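Local atomic coordinates of nuclear inclusion protein A (PDB entry 3MMG), a protein that probably acts as a cysteine-type peptidase of the 3C-like class, cutting peptide bonds within the polyprotein of a tobacco-infecting potyvirus. Residues N44-L47 / F48-N51; K75-E78 / G79-I82; L155-I158 / I159-N162; K185-T189 / Y190-A194. The protein carries 3 engineered substitutions. All blocks are in the same frame, centred on the assembly; numbering follows the deposited sequence.

Contact 1 (N44-L47 / F48-N51); sequences NQHL and FRRN
One face of the Phe-48 ring is filled by Leu-47, whose CG lies 4.0 Å from the ring centroid and 10° off the ring normal, which meets the geometry of a CH-pi contact. The Leu-47 methyl CD2 continues over the far end of the ring, 3.5 Å from Phe-48 CZ. The Arg-49 guanidinium has His-46 CD2 over one face, 4.3 Å above its plane, whereas Arg-49 CZ approaches the imidazole obliquely. Leu-47 CG stands anti to the backbone N (chi1 173°), and this brings the branched end over the ring face, the two side chains as wholes running the same way.

Residues 45-47 form a 3-10 turn. Phe-48 N donates to Gln-45 O at 3.0 Å, and Arg-49 N reaches His-46 O more weakly at 3.3 Å. That same carbonyl oxygen, His-46 O, is 3.1 Å from Arg-49 CG, so the arginine stem lies across it. A water bridges Leu-47 O to Arg-50 N.

Beyond the turn, His-46 ND1 is hydrogen-bonded to Asp-81, and NE2 to a polar side chain of the bound peptide; Arg-49 forms salt bridges with Glu-30 and Glu-217. The chemistry is therefore divided: an apolar Leu-Phe face, and a polar face whose His-Asp pair is consistent with two members of a 3C-type catalytic triad.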
loop_
_atom_site.group_PDB
_atom_site.type_symbol
_atom_site.label_atom_id
_atom_site.label_comp_id
_atom_site.label_asym_id
_atom_site.label_seq_id
_atom_site.Cartn_x
_atom_site.Cartn_y
_atom_site.Cartn_z
ATOM N N ASN A 44 -3.400 2.575 -1.454
ATOM C CA ASN A 44 -4.491 2.858 -0.503
ATOM C C ASN A 44 -5.693 3.457 -1.234
ATOM O O ASN A 44 -5.515 4.268 -2.138
ATOM C CB ASN A 44 -4.056 3.876 0.545
ATOM C CG ASN A 44 -2.887 3.398 1.384
ATOM O OD1 ASN A 44 -1.742 3.683 1.061
ATOM N ND2 ASN A 44 -3.170 2.629 2.437
ATOM N N GLN A 45 -6.916 3.087 -0.837
ATOM C CA GLN A 45 -8.106 3.846 -1.323
ATOM C C GLN A 45 -8.011 5.343 -1.068
ATOM O O GLN A 45 -8.438 6.147 -1.914
ATOM C CB GLN A 45 -9.417 3.329 -0.716
ATOM C CG GLN A 45 -9.838 1.993 -1.299
ATOM C CD GLN A 45 -11.155 1.518 -0.748
ATOM O OE1 GLN A 45 -11.904 2.300 -0.195
ATOM N NE2 GLN A 45 -11.444 0.235 -0.905
ATOM N N HIS A 46 -7.412 5.728 0.051
ATOM C CA HIS A 46 -7.346 7.137 0.428
ATOM C C HIS A 46 -6.444 8.014 -0.449
ATOM O O HIS A 46 -6.452 9.242 -0.321
ATOM C CB HIS A 46 -7.056 7.315 1.914
ATOM C CG HIS A 46 -5.611 7.213 2.304
ATOM N ND1 HIS A 46 -5.083 6.070 2.868
ATOM C CD2 HIS A 46 -4.618 8.138 2.325
ATOM C CE1 HIS A 46 -3.814 6.284 3.182
ATOM N NE2 HIS A 46 -3.508 7.533 2.871
ATOM N N LEU A 47 -5.702 7.381 -1.357
ATOM C CA LEU A 47 -5.024 8.106 -2.426
ATOM C C LEU A 47 -6.029 8.938 -3.233
ATOM O O LEU A 47 -5.674 9.989 -3.752
ATOM C CB LEU A 47 -4.295 7.134 -3.362
ATOM C CG LEU A 47 -3.663 7.696 -4.644
ATOM C CD1 LEU A 47 -2.518 8.655 -4.289
ATOM C CD2 LEU A 47 -3.185 6.517 -5.449
ATOM N N PHE A 48 -7.274 8.482 -3.318
ATOM C CA PHE A 48 -8.288 9.166 -4.126
ATOM C C PHE A 48 -9.368 9.856 -3.302
ATOM O O PHE A 48 -10.497 10.045 -3.774
ATOM C CB PHE A 48 -8.888 8.197 -5.130
ATOM C CG PHE A 48 -7.862 7.571 -6.022
ATOM C CD1 PHE A 48 -7.538 6.227 -5.892
ATOM C CD2 PHE A 48 -7.197 8.337 -6.969
ATOM C CE1 PHE A 48 -6.563 5.647 -6.717
ATOM C CE2 PHE A 48 -6.223 7.778 -7.793
ATOM C CZ PHE A 48 -5.909 6.438 -7.672
ATOM N N ARG A 49 -9.012 10.242 -2.082
ATOM C CA ARG A 49 -9.884 11.056 -1.230
ATOM C C ARG A 49 -10.438 12.260 -1.976
ATOM O O ARG A 49 -11.627 12.585 -1.856
ATOM C CB ARG A 49 -9.093 11.586 -0.054
ATOM C CG ARG A 49 -8.929 10.616 1.051
ATOM C CD ARG A 49 -8.254 11.297 2.214
ATOM N NE ARG A 49 -6.909 11.796 1.928
ATOM C CZ ARG A 49 -6.064 12.183 2.883
ATOM N NH1 ARG A 49 -6.439 12.118 4.150
ATOM N NH2 ARG A 49 -4.859 12.635 2.585
ATOM N N ARG A 50 -9.559 12.932 -2.718
ATOM C CA ARG A 50 -9.936 14.078 -3.530
ATOM C C ARG A 50 -10.142 13.621 -4.965
ATOM O O ARG A 50 -9.277 12.962 -5.551
ATOM C CB ARG A 50 -8.865 15.164 -3.476
ATOM C CG ARG A 50 -8.491 15.602 -2.081
ATOM C CD ARG A 50 -7.881 16.998 -2.098
ATOM N NE ARG A 50 -7.730 17.537 -0.747
ATOM C CZ ARG A 50 -7.845 18.824 -0.429
ATOM N NH1 ARG A 50 -8.122 19.735 -1.359
ATOM N NH2 ARG A 50 -7.689 19.204 0.832
ATOM N N ASN A 51 -11.290 13.987 -5.526
ATOM C CA ASN A 51 -11.616 13.656 -6.909
ATOM C C ASN A 51 -10.787 14.427 -7.950
ATOM O O ASN A 51 -10.355 15.567 -7.703
ATOM C CB ASN A 51 -13.113 13.880 -7.162
ATOM C CG ASN A 51 -13.580 13.239 -8.455
ATOM O OD1 ASN A 51 -13.292 12.067 -8.718
ATOM N ND2 ASN A 51 -14.298 14.010 -9.276
HETATM O O HOH W 1 -6.677 12.481 -3.174
#

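Contact 2 (K75-E78 / G79-I82); sequences KPVE and GRDI
Val-77 lays its CG2 methyl against Ile-82, the two side chains running side by side, with Val-77 CG2 and Ile-82 CG2 3.8 Å apart. The other branch serves a different partner: Val-77 CG1, anti to the backbone N (chi1 -178°), touches the stem of Arg-80, at 3.5 Å from Arg-80 CD. One valine thus fills the angle between an aliphatic side chain and the methylenes of an arginine.

The backbone supplies the frame. Arg-80 N donates to Val-77 O at 3.2 Å, closing a type II beta turn from Val-77 to Arg-80, with Gly-79 at its third position. There phi is 95°, part of a backbone conformation that by itself calls for glycine. Val-77 N in turn gives a bond of 3.0 Å to Ile-82 O. Asp-81 is the centre of an inverse gamma turn, closed by a weak bond from Ile-82 N to Arg-80 O.

Two waters bridge the backbone and side chains of the turn. One accepts from Gly-79 N and lies 2.6 Å from Glu-78 OE1; another accepts from Arg-80 NE at 2.8 Å, in the guanidinium plane, and donates to Glu-78 O. Arg-80 NH1 has a salt bridge to Glu-181.

The turn joins edge strand 74-76 to its antiparallel neighbour 83-86. Val-77 is covered by helix 186-192, Ile-82 and Arg-80 pack on Val-180 of strand 177-181, and Lys-75 NZ bonds to carbonyls just past that helix and to Tyr-190 O within it.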
loop_
_atom_site.group_PDB
_atom_site.type_symbol
_atom_site.label_atom_id
_atom_site.label_comp_id
_atom_site.label_asym_id
_atom_site.label_seq_id
_atom_site.Cartn_x
_atom_site.Cartn_y
_atom_site.Cartn_z
ATOM N N LYS A 75 -10.393 -1.407 -9.022
ATOM C CA LYS A 75 -11.072 -2.497 -8.318
ATOM C C LYS A 75 -10.780 -2.318 -6.827
ATOM O O LYS A 75 -9.660 -2.606 -6.377
ATOM C CB LYS A 75 -10.551 -3.854 -8.800
ATOM C CG LYS A 75 -11.371 -5.052 -8.335
ATOM C CD LYS A 75 -10.763 -6.362 -8.816
ATOM C CE LYS A 75 -11.023 -6.620 -10.299
ATOM N NZ LYS A 75 -10.529 -7.996 -10.710
ATOM N N PRO A 76 -11.757 -1.789 -6.063
ATOM C CA PRO A 76 -11.527 -1.675 -4.622
ATOM C C PRO A 76 -11.572 -3.036 -3.930
ATOM O O PRO A 76 -12.295 -3.940 -4.363
ATOM C CB PRO A 76 -12.701 -0.800 -4.149
ATOM C CG PRO A 76 -13.818 -1.143 -5.116
ATOM C CD PRO A 76 -13.083 -1.256 -6.456
ATOM N N VAL A 77 -10.786 -3.194 -2.868
ATOM C CA VAL A 77 -10.990 -4.332 -1.972
ATOM C C VAL A 77 -12.021 -3.787 -0.984
ATOM O O VAL A 77 -11.671 -3.072 -0.071
ATOM C CB VAL A 77 -9.689 -4.710 -1.205
ATOM C CG1 VAL A 77 -9.942 -5.934 -0.312
ATOM C CG2 VAL A 77 -8.509 -4.987 -2.174
ATOM N N GLU A 78 -13.308 -4.062 -1.213
ATOM C CA GLU A 78 -14.345 -3.363 -0.466
ATOM C C GLU A 78 -14.244 -3.632 1.047
ATOM O O GLU A 78 -14.015 -4.769 1.465
ATOM C CB GLU A 78 -15.746 -3.716 -1.010
ATOM C CG GLU A 78 -16.030 -3.169 -2.423
ATOM C CD GLU A 78 -16.284 -1.641 -2.507
ATOM O OE1 GLU A 78 -15.989 -0.874 -1.555
ATOM O OE2 GLU A 78 -16.768 -1.195 -3.571
ATOM N N GLY A 79 -14.405 -2.582 1.852
ATOM C CA GLY A 79 -14.330 -2.722 3.301
ATOM C C GLY A 79 -12.950 -2.415 3.891
ATOM O O GLY A 79 -12.796 -2.347 5.110
ATOM N N ARG A 80 -11.944 -2.207 3.041
ATOM C CA ARG A 80 -10.621 -1.853 3.567
ATOM C C ARG A 80 -9.890 -0.855 2.683
ATOM O O ARG A 80 -10.299 -0.627 1.542
ATOM C CB ARG A 80 -9.774 -3.090 3.823
ATOM C CG ARG A 80 -9.270 -3.749 2.545
ATOM C CD ARG A 80 -8.598 -5.089 2.848
ATOM N NE ARG A 80 -9.614 -6.085 3.212
ATOM C CZ ARG A 80 -9.368 -7.288 3.728
ATOM N NH1 ARG A 80 -8.112 -7.692 3.959
ATOM N NH2 ARG A 80 -10.392 -8.104 4.011
ATOM N N ASP A 81 -8.814 -0.274 3.216
ATOM C CA ASP A 81 -8.121 0.842 2.558
ATOM C C ASP A 81 -7.109 0.374 1.511
ATOM O O ASP A 81 -5.955 0.807 1.548
ATOM C CB ASP A 81 -7.454 1.729 3.612
ATOM C CG ASP A 81 -6.876 3.010 3.026
ATOM O OD1 ASP A 81 -7.397 3.482 1.977
ATOM O OD2 ASP A 81 -5.918 3.528 3.624
ATOM N N ILE A 82 -7.548 -0.506 0.608
ATOM C CA ILE A 82 -6.767 -0.977 -0.550
ATOM C C ILE A 82 -7.576 -0.866 -1.853
ATOM O O ILE A 82 -8.778 -1.164 -1.894
ATOM C CB ILE A 82 -6.277 -2.437 -0.373
ATOM C CG1 ILE A 82 -5.493 -2.580 0.953
ATOM C CG2 ILE A 82 -5.389 -2.865 -1.592
ATOM C CD1 ILE A 82 -4.991 -4.008 1.258
HETATM O O HOH W 2 -14.424 -0.049 0.352
HETATM O O HOH W 3 -12.353 -5.692 3.448
#

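Contact 3 (L155-I158 / I159-N162); sequences LVSI and IDGN
Ser-157 and Ile-159 meet at the dense side of this hairpin turn: Ile-159 N donates to Ser-157 OG at 2.9 Å, the ring closure that defines an ST turn, and Ile-159 CB comes within 3.3 Å of the same oxygen. The hydroxyl is placed there because OG stands anti to the backbone N (chi1 172°), beside the carbonyl carbon and hence near the following peptide. Around it the backbone closes twice. Ser-157 N gives a straight bond to Asn-162 O, 2.9 Å long with an N-H...O angle of 165°, while Gly-161 N reaches Ser-157 O from above the carbonyl plane. Gly-161 takes up a positive phi of 67°, which favours glycine. Val-156 CG1 packs against the glycine carbonyl, 3.5 Å from Gly-161 O. Buried Ile-158 meets its neighbour through CD1, which lies 3.6 Å from Ile-159 N and 3.8 Å from Ile-159 CD1.

The looser side belongs to the partly exposed Ile-159, Asp-160 and Asn-162. Asp-160 turns its carboxylate back: OD1 lies 3.4 Å from Ser-157 CB and accepts from Asn-162 N at 3.1 Å, met from above the carboxylate plane, so that an Asx turn follows the ST turn.

Outside partners occupy both polar groups, Asp-107 at Ser-157 OG and Arg-101 at Asp-160 OD2. Two side-chain oxygens, Ser-157 OG and Asp-160 OD1, each take a backbone N-H within the turn, and the salt bridge with Arg-101 would be expected to favour a charged Asp-160.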
loop_
_atom_site.group_PDB
_atom_site.type_symbol
_atom_site.label_atom_id
_atom_site.label_comp_id
_atom_site.label_asym_id
_atom_site.label_seq_id
_atom_site.Cartn_x
_atom_site.Cartn_y
_atom_site.Cartn_z
ATOM N N LEU A 155 4.320 -3.696 4.243
ATOM C CA LEU A 155 4.785 -4.401 5.441
ATOM C C LEU A 155 5.021 -5.850 5.085
ATOM O O LEU A 155 4.120 -6.527 4.559
ATOM C CB LEU A 155 3.755 -4.294 6.563
ATOM C CG LEU A 155 3.611 -2.954 7.303
ATOM C CD1 LEU A 155 4.926 -2.528 7.967
ATOM C CD2 LEU A 155 3.058 -1.830 6.383
ATOM N N VAL A 156 6.235 -6.307 5.352
ATOM C CA VAL A 156 6.728 -7.584 4.839
ATOM C C VAL A 156 7.024 -8.526 6.005
ATOM O O VAL A 156 7.698 -8.137 6.960
ATOM C CB VAL A 156 8.023 -7.367 3.981
ATOM C CG1 VAL A 156 8.552 -8.700 3.439
ATOM C CG2 VAL A 156 7.734 -6.427 2.817
ATOM N N SER A 157 6.531 -9.757 5.943
ATOM C CA SER A 157 6.825 -10.718 7.015
ATOM C C SER A 157 8.311 -11.123 7.032
ATOM O O SER A 157 8.893 -11.423 5.991
ATOM C CB SER A 157 6.013 -12.000 6.787
ATOM O OG SER A 157 6.442 -12.999 7.713
ATOM N N ILE A 158 8.915 -11.136 8.212
ATOM C CA ILE A 158 10.274 -11.666 8.325
ATOM C C ILE A 158 10.288 -13.194 8.475
ATOM O O ILE A 158 11.371 -13.817 8.549
ATOM C CB ILE A 158 11.079 -10.965 9.455
ATOM C CG1 ILE A 158 10.290 -10.911 10.776
ATOM C CG2 ILE A 158 11.431 -9.573 9.037
ATOM C CD1 ILE A 158 10.193 -12.210 11.570
ATOM N N ILE A 159 9.106 -13.814 8.503
ATOM C CA ILE A 159 9.022 -15.287 8.478
ATOM C C ILE A 159 9.300 -15.826 7.067
ATOM O O ILE A 159 10.156 -16.691 6.874
ATOM C CB ILE A 159 7.635 -15.801 8.969
ATOM C CG1 ILE A 159 7.252 -15.219 10.350
ATOM C CG2 ILE A 159 7.611 -17.332 8.983
ATOM C CD1 ILE A 159 8.240 -15.525 11.478
ATOM N N ASP A 160 8.586 -15.296 6.077
ATOM C CA ASP A 160 8.653 -15.834 4.713
ATOM C C ASP A 160 8.758 -14.775 3.606
ATOM O O ASP A 160 8.684 -15.113 2.405
ATOM C CB ASP A 160 7.436 -16.740 4.471
ATOM C CG ASP A 160 6.107 -15.982 4.528
ATOM O OD1 ASP A 160 6.103 -14.731 4.719
ATOM O OD2 ASP A 160 5.059 -16.657 4.433
ATOM N N GLY A 161 8.954 -13.506 3.988
ATOM C CA GLY A 161 9.067 -12.421 2.999
ATOM C C GLY A 161 7.812 -12.078 2.198
ATOM O O GLY A 161 7.879 -11.310 1.249
ATOM N N ASN A 162 6.662 -12.622 2.585
ATOM C CA ASN A 162 5.403 -12.255 1.939
ATOM C C ASN A 162 4.985 -10.835 2.330
ATOM O O ASN A 162 5.272 -10.375 3.438
ATOM C CB ASN A 162 4.278 -13.202 2.337
ATOM C CG ASN A 162 4.358 -14.578 1.646
ATOM O OD1 ASN A 162 5.426 -15.058 1.181
ATOM N ND2 ASN A 162 3.205 -15.228 1.593
#

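Contact 4 (K185-T189 / Y190-A194); sequences KFVAT and YLDAA
Tyr-190 begins its course over the last turn of the helix with CB 3.4 Å from Phe-186 O, the carbonyl that also accepts its backbone N-H and lies at the tyrosine ring edge, in its plane. CG then passes the peptide carbon of Thr-189, and CD1 touches Phe-186 CD1 at 3.7 Å. Farther out, CE1 runs beside the Thr-189 methyl, CG2, again at 3.7 Å, since these two side chains point the same way. CE2 lies by Pro-76 O, and at the tip OH comes to rest beside Val-77.

The aromatic pair is strongly offset. The Phe-186 and Tyr-190 planes differ by 28°, but their centroids are 5.7 Å apart, with little of one ring above the other; besides the two CD1 atoms, Phe-186 CE1 meets Tyr-190 CB. Phe-186 CG is anti to the backbone N (chi1 173°), which turns that ring along the helix toward the following turn; its CE2 reaches Leu-191 CD1. Phe-182 and Phe-100 also pack on Phe-186.

Val-187 O accepts twice, from Leu-191 N at 2.9 Å and from Asp-192 N at 2.8 Å. The second, an i to i+5 bond nearly collinear with the carbonyl, marks the wider pi-type turn; the first is the usual alpha-helical one.

Lys-185 O likewise accepts from Thr-189 N and from Thr-189 OG1, at 2.7 Å. The chemistry is thus two-sided: two carbonyls, of Lys-185 and Val-187, each take two donors in this short helix, while Phe-186, Val-187 and Leu-191 pack against strands 28-37, 40-43 and 83-86.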
loop_
_atom_site.group_PDB
_atom_site.type_symbol
_atom_site.label_atom_id
_atom_site.label_comp_id
_atom_site.label_asym_id
_atom_site.label_seq_id
_atom_site.Cartn_x
_atom_site.Cartn_y
_atom_site.Cartn_z
ATOM N N LYS A 185 -6.134 -14.991 -0.779
ATOM C CA LYS A 185 -6.202 -15.222 -2.235
ATOM C C LYS A 185 -6.274 -13.907 -3.013
ATOM O O LYS A 185 -7.037 -13.769 -3.987
ATOM C CB LYS A 185 -7.401 -16.125 -2.552
ATOM C CG LYS A 185 -7.221 -17.517 -1.980
ATOM C CD LYS A 185 -8.415 -18.403 -2.220
ATOM C CE LYS A 185 -8.193 -19.753 -1.546
ATOM N NZ LYS A 185 -9.487 -20.481 -1.352
ATOM N N PHE A 186 -5.475 -12.937 -2.571
ATOM C CA PHE A 186 -5.532 -11.601 -3.129
ATOM C C PHE A 186 -5.226 -11.561 -4.635
ATOM O O PHE A 186 -5.997 -10.975 -5.401
ATOM C CB PHE A 186 -4.575 -10.663 -2.369
ATOM C CG PHE A 186 -4.450 -9.304 -2.988
ATOM C CD1 PHE A 186 -5.544 -8.444 -3.033
ATOM C CD2 PHE A 186 -3.227 -8.876 -3.527
ATOM C CE1 PHE A 186 -5.422 -7.176 -3.612
ATOM C CE2 PHE A 186 -3.105 -7.617 -4.096
ATOM C CZ PHE A 186 -4.197 -6.770 -4.141
ATOM N N VAL A 187 -4.091 -12.139 -5.034
ATOM C CA VAL A 187 -3.676 -12.160 -6.460
ATOM C C VAL A 187 -4.746 -12.827 -7.353
ATOM O O VAL A 187 -5.210 -12.237 -8.336
ATOM C CB VAL A 187 -2.286 -12.814 -6.618
ATOM C CG1 VAL A 187 -1.885 -12.941 -8.106
ATOM C CG2 VAL A 187 -1.252 -11.994 -5.849
ATOM N N ALA A 188 -5.172 -14.031 -6.965
ATOM C CA ALA A 188 -6.191 -14.780 -7.706
ATOM C C ALA A 188 -7.499 -14.005 -7.846
ATOM O O ALA A 188 -8.051 -13.905 -8.942
ATOM C CB ALA A 188 -6.431 -16.143 -7.052
ATOM N N THR A 189 -7.968 -13.430 -6.743
ATOM C CA THR A 189 -9.270 -12.761 -6.678
ATOM C C THR A 189 -9.308 -11.367 -7.296
ATOM O O THR A 189 -10.301 -11.002 -7.936
ATOM C CB THR A 189 -9.770 -12.668 -5.218
ATOM O OG1 THR A 189 -9.702 -13.962 -4.618
ATOM C CG2 THR A 189 -11.207 -12.142 -5.140
ATOM N N TYR A 190 -8.252 -10.583 -7.096
ATOM C CA TYR A 190 -8.275 -9.179 -7.489
ATOM C C TYR A 190 -7.413 -8.872 -8.722
ATOM O O TYR A 190 -7.741 -7.978 -9.507
ATOM C CB TYR A 190 -7.903 -8.269 -6.315
ATOM C CG TYR A 190 -8.968 -8.238 -5.244
ATOM C CD1 TYR A 190 -9.002 -9.209 -4.232
ATOM C CD2 TYR A 190 -9.969 -7.263 -5.270
ATOM C CE1 TYR A 190 -9.999 -9.198 -3.262
ATOM C CE2 TYR A 190 -10.960 -7.241 -4.318
ATOM C CZ TYR A 190 -10.977 -8.204 -3.312
ATOM O OH TYR A 190 -11.991 -8.158 -2.368
ATOM N N LEU A 191 -6.331 -9.617 -8.909
ATOM C CA LEU A 191 -5.436 -9.320 -10.026
ATOM C C LEU A 191 -5.688 -10.230 -11.227
ATOM O O LEU A 191 -5.800 -9.744 -12.354
ATOM C CB LEU A 191 -3.958 -9.342 -9.597
ATOM C CG LEU A 191 -3.629 -8.552 -8.314
ATOM C CD1 LEU A 191 -2.137 -8.514 -8.019
ATOM C CD2 LEU A 191 -4.180 -7.147 -8.424
ATOM N N ASP A 192 -5.776 -11.532 -10.993
ATOM C CA ASP A 192 -5.901 -12.505 -12.083
ATOM C C ASP A 192 -7.308 -12.455 -12.671
ATOM O O ASP A 192 -7.504 -12.756 -13.855
ATOM C CB ASP A 192 -5.581 -13.926 -11.598
ATOM C CG ASP A 192 -4.095 -14.135 -11.284
ATOM O OD1 ASP A 192 -3.259 -13.296 -11.666
ATOM O OD2 ASP A 192 -3.749 -15.156 -10.645
ATOM N N ALA A 193 -8.275 -12.050 -11.850
ATOM C CA ALA A 193 -9.690 -12.063 -12.224
ATOM C C ALA A 193 -10.051 -10.999 -13.255
ATOM O O ALA A 193 -9.816 -9.798 -13.045
ATOM C CB ALA A 193 -10.566 -11.929 -10.990
ATOM N N ALA A 194 -10.645 -11.446 -14.365
ATOM C CA ALA A 194 -10.984 -10.569 -15.499
ATOM C C ALA A 194 -12.185 -9.661 -15.227
ATOM O O ALA A 194 -12.320 -8.589 -15.826
ATOM C CB ALA A 194 -11.215 -11.409 -16.770
#

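Along the chain the four contacts follow in series. Contacts 1 and 2 belong to the first, seven-stranded sheet: one follows strand 40-43, the other joins strands 74-76 and 83-86. Their centres are 11 Å apart and they touch, bringing His-46 and Asp-81 together at the peptide-binding side. Contact 3 is a hairpin of the second, six-stranded barrel, with its centre 27 Å from that of contact 1 across the chain's centre. Contact 4, the helix after barrel strand 177-181, crosses back to cover the first sheet and touches contact 2, centres 13 Å apart. This two-barrel layout is that of chymotrypsin-like proteases.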